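M3DLH protein (PDB 7JKA) probably hydrolyses dienelactones as a member of the dienelactone hydrolase family within the alpha/beta-hydrolase group, and may also act on phosphotriesters. Local coordinates at residues A[30-35]-A[118-123]; A[43-48]-A[63-68]; A[68-73]-A[245-250]; A[172-177]-A[239-244]. All coordinates share one frame; numbering follows the deposited sequence.

Contact 1. Residues A[30-35]-A[118-123]; sequences GELHWD and QPEVDA
Leu32 and Trp34, on the antiparallel strand 27-35 of the alpha/beta-hydrolase sheet, pack against the type I beta turn that runs from Gln118 to Val121 and joins helix 101-116 to strand 121-122. The turn is closed by Val121 N donating to Gln118 O at 3.1 Å. From it Glu120 reaches over one face of the Trp34 indole. Glu120 CG makes a CH-pi contact with the five-membered ring of Trp34, 4.2 Å from its centroid and 24° off the normal. A bend at chi2 (82°) then carries the Glu120 carboxylate along the same indole, its plane turned 50° from the ring and OE2 lying 3.9 Å from Trp34 CE2, out toward the rim. Beside it, methyl CD2 of Leu32 lies 4.1 Å from Gln118 CG and 3.9 Å from Glu120 OE1. The polar ends are tied elsewhere: Arg17 NH2 on strand 14-22 forms a salt bridge with Glu120 OE1 and a hydrogen bond with Gln118 OE1, and Trp34 NE1 bonds to Glu36 OE1. With Arg17 also in a cation-pi contact with Trp34, its positive charge probably offsets the carboxylate held against the indole; the turn meets the strand through two CG methylenes and this carboxylate, without a direct hydrogen bond.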
# COMPACT_ATOMS: atom_id res chain seq x y z
N GLY A 30 12.02 0.14 8.48
CA GLY A 30 10.60 -0.07 8.60
C GLY A 30 10.23 -0.46 10.02
O GLY A 30 11.04 -0.39 10.95
N GLU A 31 8.98 -0.87 10.17
CA GLU A 31 8.47 -1.23 11.48
C GLU A 31 7.48 -2.38 11.33
O GLU A 31 6.50 -2.27 10.58
CB GLU A 31 7.82 -0.00 12.14
CG GLU A 31 7.46 -0.20 13.60
CD GLU A 31 7.01 1.10 14.24
OE1 GLU A 31 5.86 1.49 14.03
OE2 GLU A 31 7.81 1.74 14.95
N LEU A 32 7.75 -3.48 12.03
CA LEU A 32 6.87 -4.65 12.01
C LEU A 32 5.94 -4.57 13.21
O LEU A 32 6.40 -4.33 14.33
CB LEU A 32 7.65 -5.97 12.05
CG LEU A 32 6.77 -7.22 11.92
CD1 LEU A 32 6.41 -7.47 10.44
CD2 LEU A 32 7.40 -8.46 12.53
N HIS A 33 4.64 -4.76 12.97
CA HIS A 33 3.62 -4.85 14.00
C HIS A 33 3.01 -6.24 13.98
O HIS A 33 2.71 -6.77 12.92
CB HIS A 33 2.52 -3.80 13.79
CG HIS A 33 3.00 -2.40 14.00
ND1 HIS A 33 2.55 -1.61 15.03
CD2 HIS A 33 3.90 -1.65 13.31
CE1 HIS A 33 3.17 -0.44 14.98
NE2 HIS A 33 3.98 -0.43 13.94
N TRP A 34 2.85 -6.84 15.16
CA TRP A 34 2.29 -8.18 15.21
C TRP A 34 1.64 -8.36 16.58
O TRP A 34 1.90 -7.60 17.51
CB TRP A 34 3.36 -9.25 14.92
CG TRP A 34 4.28 -9.53 16.07
CD1 TRP A 34 4.20 -10.59 16.93
CD2 TRP A 34 5.42 -8.75 16.50
NE1 TRP A 34 5.21 -10.52 17.87
CE2 TRP A 34 5.97 -9.40 17.63
CE3 TRP A 34 6.02 -7.56 16.05
CZ2 TRP A 34 7.08 -8.91 18.31
CZ3 TRP A 34 7.13 -7.08 16.75
CH2 TRP A 34 7.65 -7.76 17.85
N ASP A 35 0.79 -9.38 16.68
CA ASP A 35 0.17 -9.75 17.95
C ASP A 35 0.96 -10.90 18.54
O ASP A 35 0.98 -12.00 17.97
CB ASP A 35 -1.30 -10.12 17.71
CG ASP A 35 -2.04 -10.55 18.98
OD1 ASP A 35 -1.47 -10.51 20.10
OD2 ASP A 35 -3.22 -10.91 18.84
N GLN A 118 10.52 -12.54 8.24
CA GLN A 118 10.23 -12.52 9.67
C GLN A 118 9.61 -13.85 10.12
O GLN A 118 8.79 -14.43 9.39
CB GLN A 118 9.29 -11.36 10.02
CG GLN A 118 9.84 -9.99 9.58
CD GLN A 118 11.28 -9.79 10.01
OE1 GLN A 118 11.63 -9.99 11.18
NE2 GLN A 118 12.15 -9.42 9.06
N PRO A 119 9.98 -14.34 11.31
CA PRO A 119 9.49 -15.66 11.75
C PRO A 119 7.99 -15.72 11.97
O PRO A 119 7.41 -16.81 11.91
CB PRO A 119 10.26 -15.91 13.06
CG PRO A 119 10.78 -14.57 13.49
CD PRO A 119 11.00 -13.79 12.22
N GLU A 120 7.34 -14.57 12.18
CA GLU A 120 5.89 -14.52 12.36
C GLU A 120 5.10 -14.83 11.09
O GLU A 120 3.90 -15.12 11.18
CB GLU A 120 5.49 -13.13 12.86
CG GLU A 120 5.97 -12.79 14.27
CD GLU A 120 7.40 -12.30 14.34
OE1 GLU A 120 8.07 -12.19 13.28
OE2 GLU A 120 7.88 -12.07 15.48
N VAL A 121 5.72 -14.74 9.92
CA VAL A 121 4.95 -14.55 8.69
C VAL A 121 4.82 -15.85 7.91
O VAL A 121 5.81 -16.55 7.66
CB VAL A 121 5.60 -13.47 7.82
CG1 VAL A 121 4.97 -13.44 6.43
CG2 VAL A 121 5.48 -12.12 8.48
N ASP A 122 3.60 -16.13 7.45
CA ASP A 122 3.30 -17.23 6.53
C ASP A 122 3.54 -16.75 5.10
O ASP A 122 2.78 -15.92 4.59
CB ASP A 122 1.85 -17.65 6.76
CG ASP A 122 1.41 -18.81 5.89
OD1 ASP A 122 2.15 -19.24 4.99
OD2 ASP A 122 0.29 -19.32 6.13
N ALA A 123 4.59 -17.28 4.45
CA ALA A 123 4.92 -16.84 3.10
C ALA A 123 3.86 -17.20 2.07
O ALA A 123 3.89 -16.67 0.96
CB ALA A 123 6.26 -17.46 2.69

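Contact 2. Residues A[43-48]-A[63-68]; sequences PGVVVF and RRLAGL
Leu65 presents a single methyl, CD1, to two valines of strand 42-48, and the direct contact is wholly apolar. The closer approach is to Val47, whose CG2 meets Leu65 CD1 tip to tip at 3.5 Å. Val45 is met differently: its side chain crosses that of Leu65 at about a right angle, with CG1 3.8 Å from Leu65 CD1, so that the methyl rests against the flank of the branch. On Leu65, CG stands anti to the carbonyl carbon (chi1 -72°), which directs the branch off the helix toward the strand. The second methyl of Leu65, CD2, is left to touch Met242 of helix 232-250.

Strand 42-48, helix 56-67 and strand 71-74 form a beta-alpha-beta crossover, and this is where its helix lies on its first strand. Val45 and Val47 are two residues apart and point to the same side of the sheet; Val46 points away, to helix 101-116 on the opposite side. Further apolar cover comes from strand 126-131, where Ile129 touches Val45, Val47 and Leu65 alike. Val47 also comes close to a GxCxG sequence that is consistent with the nucleophile elbow of this family.

Backbone hydrogen bonds secure the last turn of the helix: Gly67 N donates to Arg63 O at 3.0 Å, and Leu68 N to Leu65 O at 3.0 Å. Away from the valines, Arg64 forms salt bridges with Glu60 of its own helix and Glu235 of helix 232-250.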
# COMPACT_ATOMS: atom_id res chain seq x y z
N PRO A 43 -0.77 -14.40 8.28
CA PRO A 43 -0.61 -13.65 7.04
C PRO A 43 0.22 -12.40 7.26
O PRO A 43 0.14 -11.75 8.31
CB PRO A 43 -2.05 -13.30 6.65
CG PRO A 43 -2.86 -14.37 7.33
CD PRO A 43 -2.18 -14.59 8.63
N GLY A 44 1.02 -12.07 6.27
CA GLY A 44 1.84 -10.87 6.29
C GLY A 44 1.25 -9.82 5.36
O GLY A 44 0.77 -10.14 4.26
N VAL A 45 1.31 -8.57 5.79
CA VAL A 45 0.84 -7.46 4.98
C VAL A 45 1.93 -6.40 4.95
O VAL A 45 2.37 -5.94 6.01
CB VAL A 45 -0.48 -6.86 5.52
CG1 VAL A 45 -0.99 -5.73 4.58
CG2 VAL A 45 -1.55 -7.94 5.71
N VAL A 46 2.39 -6.03 3.75
CA VAL A 46 3.22 -4.84 3.61
C VAL A 46 2.30 -3.63 3.56
O VAL A 46 1.26 -3.64 2.88
CB VAL A 46 4.09 -4.89 2.35
CG1 VAL A 46 4.97 -3.61 2.29
CG2 VAL A 46 4.93 -6.11 2.33
N VAL A 47 2.68 -2.59 4.29
CA VAL A 47 1.92 -1.35 4.31
C VAL A 47 2.80 -0.25 3.72
O VAL A 47 3.79 0.17 4.34
CB VAL A 47 1.48 -0.98 5.73
CG1 VAL A 47 0.67 0.31 5.75
CG2 VAL A 47 0.70 -2.15 6.42
N PHE A 48 2.42 0.25 2.53
CA PHE A 48 3.17 1.35 1.95
C PHE A 48 2.50 2.67 2.32
O PHE A 48 1.28 2.82 2.13
CB PHE A 48 3.26 1.21 0.44
CG PHE A 48 4.11 0.04 0.01
CD1 PHE A 48 5.50 0.10 0.15
CD2 PHE A 48 3.53 -1.11 -0.50
CE1 PHE A 48 6.28 -0.99 -0.24
CE2 PHE A 48 4.31 -2.20 -0.89
CZ PHE A 48 5.68 -2.15 -0.75
N ARG A 63 -0.50 -1.22 12.97
CA ARG A 63 -1.01 -1.63 14.27
C ARG A 63 -2.40 -2.23 14.15
O ARG A 63 -2.68 -3.28 14.73
CB ARG A 63 -1.01 -0.45 15.23
CG ARG A 63 -1.18 -0.82 16.68
CD ARG A 63 -1.49 0.42 17.51
NE ARG A 63 -2.80 0.93 17.12
CZ ARG A 63 -3.96 0.40 17.49
NH1 ARG A 63 -3.99 -0.65 18.31
NH2 ARG A 63 -5.10 0.93 17.07
N ARG A 64 -3.29 -1.58 13.39
CA ARG A 64 -4.65 -2.10 13.24
C ARG A 64 -4.65 -3.47 12.58
O ARG A 64 -5.42 -4.35 12.97
CB ARG A 64 -5.49 -1.10 12.45
CG ARG A 64 -5.68 0.24 13.16
CD ARG A 64 -6.51 1.21 12.29
NE ARG A 64 -6.55 2.52 12.93
CZ ARG A 64 -7.13 3.59 12.39
NH1 ARG A 64 -7.72 3.51 11.21
NH2 ARG A 64 -7.10 4.74 13.05
N LEU A 65 -3.75 -3.68 11.61
CA LEU A 65 -3.64 -4.99 10.96
C LEU A 65 -3.17 -6.06 11.95
O LEU A 65 -3.66 -7.20 11.92
CB LEU A 65 -2.69 -4.89 9.77
CG LEU A 65 -3.29 -4.11 8.58
CD1 LEU A 65 -2.15 -3.76 7.66
CD2 LEU A 65 -4.34 -4.92 7.83
N ALA A 66 -2.21 -5.73 12.80
CA ALA A 66 -1.82 -6.67 13.86
C ALA A 66 -3.01 -7.02 14.74
O ALA A 66 -3.14 -8.17 15.20
CB ALA A 66 -0.68 -6.07 14.69
N GLY A 67 -3.90 -6.05 15.00
CA GLY A 67 -5.09 -6.35 15.79
C GLY A 67 -6.06 -7.28 15.11
O GLY A 67 -6.91 -7.87 15.78
N LEU A 68 -5.93 -7.45 13.79
CA LEU A 68 -6.73 -8.41 13.04
C LEU A 68 -6.08 -9.77 12.94
O LEU A 68 -6.65 -10.67 12.31
CB LEU A 68 -6.97 -7.87 11.62
CG LEU A 68 -7.80 -6.59 11.58
CD1 LEU A 68 -7.86 -6.04 10.16
CD2 LEU A 68 -9.18 -6.84 12.18

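Contact 3. Residues A[68-73]-A[245-250]; sequences LGYAAL and LFDEVF
Tyr70 lies across Phe246 in an offset edge-to-face pair, the edge of the phenylalanine directed toward the face of the tyrosine. The ring centroids are 5.8 Å apart, the planes stand at 79°, and the closest carbons of the two rings, Tyr70 CE2 and Phe246 CD2, are separated by 3.7 Å. The phenol oxygen goes beyond the ring to the root of the same residue, with Tyr70 OH 3.5 Å from Phe246 CB. Phe250, one helical turn on, approaches from the same side of the tyrosine plane, its CD2 4.2 Å from Tyr70 CE1. Asp247 only skirts this group: its OD1 is 3.8 Å from Tyr70 OH, too long for a hydrogen bond.

Behind the tyrosine, on the other side of its plane, Leu68 O sits 4.1 Å above the centre of the ring. The backbone there ends helix 56-67 in a Schellman motif, in which Gly69 takes a positive phi of 93° and turns the chain toward Tyr70. The two phenylalanines are one turn apart on their helix, linked by the bond from Phe250 N to Phe246 O at 2.7 Å. Pro43 of strand 42-48 touches both Tyr70 and Phe250, while Phe246 reaches Val45 of that strand and Ala127 and Ile129 of strand 126-131. The C-terminal helix 232-250 thus lies over these two strands, beside the end of helix 56-67 and the entry to strand 71-74.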
# COMPACT_ATOMS: atom_id res chain seq x y z
N LEU A 68 -5.93 -7.45 13.79
CA LEU A 68 -6.73 -8.41 13.04
C LEU A 68 -6.08 -9.77 12.94
O LEU A 68 -6.65 -10.67 12.31
CB LEU A 68 -6.97 -7.87 11.62
CG LEU A 68 -7.80 -6.59 11.58
CD1 LEU A 68 -7.86 -6.04 10.16
CD2 LEU A 68 -9.18 -6.84 12.18
N GLY A 69 -4.90 -9.95 13.55
CA GLY A 69 -4.19 -11.22 13.49
C GLY A 69 -3.17 -11.32 12.38
O GLY A 69 -2.77 -12.44 12.03
N TYR A 70 -2.74 -10.20 11.82
CA TYR A 70 -1.73 -10.23 10.77
C TYR A 70 -0.38 -9.76 11.34
O TYR A 70 -0.30 -9.23 12.45
CB TYR A 70 -2.13 -9.34 9.60
CG TYR A 70 -3.52 -9.64 9.07
CD1 TYR A 70 -3.96 -10.94 8.91
CD2 TYR A 70 -4.38 -8.61 8.75
CE1 TYR A 70 -5.21 -11.21 8.43
CE2 TYR A 70 -5.64 -8.87 8.28
CZ TYR A 70 -6.04 -10.16 8.11
OH TYR A 70 -7.30 -10.44 7.64
N ALA A 71 0.68 -9.97 10.57
CA ALA A 71 1.98 -9.36 10.80
C ALA A 71 2.18 -8.34 9.70
O ALA A 71 2.17 -8.71 8.53
CB ALA A 71 3.10 -10.41 10.76
N ALA A 72 2.32 -7.07 10.07
CA ALA A 72 2.27 -5.98 9.11
C ALA A 72 3.58 -5.20 9.17
O ALA A 72 3.98 -4.73 10.24
CB ALA A 72 1.07 -5.09 9.39
N LEU A 73 4.23 -5.04 8.01
CA LEU A 73 5.46 -4.25 7.91
C LEU A 73 5.11 -2.89 7.33
O LEU A 73 4.76 -2.79 6.15
CB LEU A 73 6.49 -4.96 7.04
CG LEU A 73 7.82 -4.19 6.92
CD1 LEU A 73 8.59 -4.31 8.22
CD2 LEU A 73 8.67 -4.72 5.77
N LEU A 245 -11.87 -8.90 1.76
CA LEU A 245 -11.00 -9.51 0.75
C LEU A 245 -9.93 -10.37 1.40
O LEU A 245 -9.69 -11.51 0.97
CB LEU A 245 -10.35 -8.43 -0.11
CG LEU A 245 -9.46 -8.96 -1.25
CD1 LEU A 245 -10.26 -9.85 -2.20
CD2 LEU A 245 -8.84 -7.80 -2.01
N PHE A 246 -9.29 -9.85 2.44
CA PHE A 246 -8.28 -10.64 3.15
C PHE A 246 -8.88 -11.92 3.71
O PHE A 246 -8.26 -12.99 3.61
CB PHE A 246 -7.67 -9.80 4.27
CG PHE A 246 -6.71 -8.73 3.79
CD1 PHE A 246 -6.43 -8.55 2.44
CD2 PHE A 246 -6.13 -7.87 4.71
CE1 PHE A 246 -5.54 -7.56 2.02
CE2 PHE A 246 -5.23 -6.88 4.30
CZ PHE A 246 -4.94 -6.72 2.97
N ASP A 247 -10.08 -11.85 4.30
CA ASP A 247 -10.70 -13.06 4.85
C ASP A 247 -10.93 -14.09 3.75
O ASP A 247 -10.74 -15.30 3.96
CB ASP A 247 -12.04 -12.72 5.51
CG ASP A 247 -11.88 -12.06 6.85
OD1 ASP A 247 -10.75 -12.00 7.37
OD2 ASP A 247 -12.91 -11.61 7.39
N GLU A 248 -11.35 -13.62 2.58
CA GLU A 248 -11.58 -14.52 1.46
C GLU A 248 -10.30 -15.24 1.07
O GLU A 248 -10.29 -16.46 0.85
CB GLU A 248 -12.14 -13.69 0.30
CG GLU A 248 -12.50 -14.44 -0.94
CD GLU A 248 -12.75 -13.48 -2.09
OE1 GLU A 248 -13.82 -12.81 -2.10
OE2 GLU A 248 -11.87 -13.36 -2.96
N VAL A 249 -9.20 -14.49 1.00
CA VAL A 249 -7.93 -15.03 0.52
C VAL A 249 -7.23 -15.85 1.60
O VAL A 249 -6.65 -16.91 1.31
CB VAL A 249 -7.05 -13.88 0.01
CG1 VAL A 249 -5.68 -14.42 -0.44
CG2 VAL A 249 -7.74 -13.14 -1.11
N PHE A 250 -7.28 -15.39 2.86
CA PHE A 250 -6.41 -15.90 3.92
C PHE A 250 -7.06 -16.88 4.89
O PHE A 250 -6.34 -17.66 5.51
CB PHE A 250 -5.88 -14.76 4.78
CG PHE A 250 -4.98 -13.83 4.06
CD1 PHE A 250 -4.28 -14.25 2.93
CD2 PHE A 250 -4.84 -12.52 4.50
CE1 PHE A 250 -3.44 -13.39 2.26
CE2 PHE A 250 -3.98 -11.66 3.83
CZ PHE A 250 -3.30 -12.09 2.71

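Contact 4. Residues A[172-177]-A[239-244]; sequences RVLVCH and WTAMRN
Leu174 lays one methyl, CD2, over the backbone and short side chain of Ala241, where helix 232-250 passes across strand 172-178. Leu174 CD2 is 3.9 Å from Ala241 CB and equally 3.9 Å from Ala241 O, and its distance to Met242 N is 4.1 Å. It therefore covers a peptide unit of the helix as well as the alanine methyl. The leucine branch stands anti to its own amide nitrogen (chi1 170°), and this extends it from the strand to the helix surface. The backbones come closest at Leu174 and Met242, whose CA atoms are 7.6 Å apart; the small Ala241 side chain and the turning away of the Met242 chain are consistent with this. Cys176, on the same side of the strand, also points at the helix but stops short, its SG 4.9 Å from Ala241 CB.

Met242 contributes backbone here, while its side chain leads away from the strand. Its terminal methyl CE lies 3.5 Å above the plane of the Trp239 indole, over the centre of the ring. The helix itself is regular, Arg243 N donating to Trp239 O at 2.9 Å.

Strand 172-178 runs parallel between strands 150-154 and 203-208, and both join in. Val152 touches Leu174 and Met242, Phe154 also touches Met242, and Tyr208 flanks Ala241 and Cys176. Further along helix 232-250, Leu245 continues the packing on Leu174, and Glu248 forms a salt bridge with Arg172 at the start of the strand.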
# COMPACT_ATOMS: atom_id res chain seq x y z
N ARG A 172 -5.42 -10.89 -5.95
CA ARG A 172 -6.69 -10.21 -6.14
C ARG A 172 -6.52 -8.74 -5.81
O ARG A 172 -5.87 -8.39 -4.82
CB ARG A 172 -7.75 -10.84 -5.22
CG ARG A 172 -7.75 -12.36 -5.41
CD ARG A 172 -8.73 -13.09 -4.53
NE ARG A 172 -8.35 -14.51 -4.52
CZ ARG A 172 -9.12 -15.49 -4.07
NH1 ARG A 172 -10.33 -15.23 -3.59
NH2 ARG A 172 -8.66 -16.73 -4.11
N VAL A 173 -7.07 -7.87 -6.66
CA VAL A 173 -6.81 -6.43 -6.60
C VAL A 173 -8.10 -5.74 -6.19
O VAL A 173 -9.17 -6.05 -6.73
CB VAL A 173 -6.33 -5.88 -7.96
CG1 VAL A 173 -6.24 -4.35 -7.87
CG2 VAL A 173 -5.00 -6.47 -8.33
N LEU A 174 -8.01 -4.84 -5.21
CA LEU A 174 -9.13 -3.97 -4.82
C LEU A 174 -8.63 -2.54 -4.75
O LEU A 174 -7.73 -2.23 -3.97
CB LEU A 174 -9.71 -4.40 -3.46
CG LEU A 174 -10.71 -3.40 -2.86
CD1 LEU A 174 -11.98 -3.29 -3.69
CD2 LEU A 174 -11.05 -3.87 -1.48
N VAL A 175 -9.21 -1.66 -5.57
CA VAL A 175 -8.90 -0.23 -5.57
C VAL A 175 -10.03 0.49 -4.85
O VAL A 175 -11.18 0.44 -5.30
CB VAL A 175 -8.74 0.32 -7.00
CG1 VAL A 175 -8.63 1.84 -6.97
CG2 VAL A 175 -7.50 -0.29 -7.66
N CYS A 176 -9.71 1.17 -3.75
CA CYS A 176 -10.67 2.01 -3.03
C CYS A 176 -10.38 3.47 -3.37
O CYS A 176 -9.39 4.05 -2.92
CB CYS A 176 -10.59 1.79 -1.52
SG CYS A 176 -10.85 0.06 -1.02
N HIS A 177 -11.27 4.06 -4.15
CA HIS A 177 -11.05 5.33 -4.82
C HIS A 177 -12.07 6.36 -4.35
O HIS A 177 -13.28 6.08 -4.34
CB HIS A 177 -11.19 5.12 -6.34
CG HIS A 177 -11.12 6.37 -7.15
ND1 HIS A 177 -9.98 7.13 -7.26
CD2 HIS A 177 -12.06 6.98 -7.92
CE1 HIS A 177 -10.22 8.17 -8.05
NE2 HIS A 177 -11.47 8.10 -8.46
N TRP A 239 -11.93 0.08 4.79
CA TRP A 239 -11.22 -0.87 5.65
C TRP A 239 -11.99 -2.18 5.74
O TRP A 239 -11.39 -3.27 5.71
CB TRP A 239 -11.05 -0.26 7.03
CG TRP A 239 -10.05 -0.94 7.91
CD1 TRP A 239 -10.31 -1.70 9.02
CD2 TRP A 239 -8.62 -0.92 7.76
NE1 TRP A 239 -9.13 -2.15 9.56
CE2 TRP A 239 -8.08 -1.68 8.82
CE3 TRP A 239 -7.74 -0.32 6.85
CZ2 TRP A 239 -6.70 -1.87 8.99
CZ3 TRP A 239 -6.37 -0.50 7.03
CH2 TRP A 239 -5.86 -1.27 8.09
N THR A 240 -13.32 -2.11 5.85
CA THR A 240 -14.12 -3.32 5.87
C THR A 240 -13.98 -4.09 4.56
O THR A 240 -13.88 -5.32 4.56
CB THR A 240 -15.58 -2.97 6.12
OG1 THR A 240 -15.70 -2.47 7.46
CG2 THR A 240 -16.51 -4.19 5.97
N ALA A 241 -13.99 -3.37 3.42
CA ALA A 241 -13.83 -4.06 2.15
C ALA A 241 -12.49 -4.77 2.08
O ALA A 241 -12.41 -5.91 1.60
CB ALA A 241 -14.00 -3.08 0.99
N MET A 242 -11.42 -4.13 2.57
CA MET A 242 -10.11 -4.77 2.66
C MET A 242 -10.17 -6.01 3.53
O MET A 242 -9.66 -7.08 3.14
CB MET A 242 -9.11 -3.78 3.25
CG MET A 242 -7.69 -4.34 3.41
SD MET A 242 -6.76 -3.44 4.66
CE MET A 242 -7.56 -4.09 6.13
N ARG A 243 -10.78 -5.90 4.71
CA ARG A 243 -10.88 -7.06 5.60
C ARG A 243 -11.65 -8.20 4.95
O ARG A 243 -11.28 -9.36 5.10
CB ARG A 243 -11.54 -6.66 6.92
CG ARG A 243 -10.70 -5.79 7.83
CD ARG A 243 -11.43 -5.57 9.16
NE ARG A 243 -11.61 -6.84 9.89
CZ ARG A 243 -12.27 -6.98 11.04
NH1 ARG A 243 -12.83 -5.93 11.62
NH2 ARG A 243 -12.35 -8.17 11.61
N ASN A 244 -12.74 -7.89 4.24
CA ASN A 244 -13.51 -8.95 3.57
C ASN A 244 -12.68 -9.66 2.52
O ASN A 244 -12.78 -10.88 2.35
CB ASN A 244 -14.78 -8.40 2.92
CG ASN A 244 -15.82 -7.89 3.93
OD1 ASN A 244 -15.86 -8.29 5.08
ND2 ASN A 244 -16.70 -7.00 3.45

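Overall arrangement
From the N terminus, strand 27-35 opens contact 1, which closes 83 residues later at the turn before strand 121-122. Contact 2 is nested inside that loop and closes within a single crossover unit. Contact 3 opens where contact 2 ends, the two sharing Leu68, and runs to the C-terminal helix; it crosses contact 1, and His33 N to Ala72 O at 2.8 Å, a probable hydrogen bond, joins them in the sheet. Contact 4 is nested inside contact 3 and follows contact 1 in series, with centres about 21 Å apart. Through helix 232-250, contacts 3 and 4 tie the entry to strand 71-74 and strand 172-178 of the same sheet to one helix.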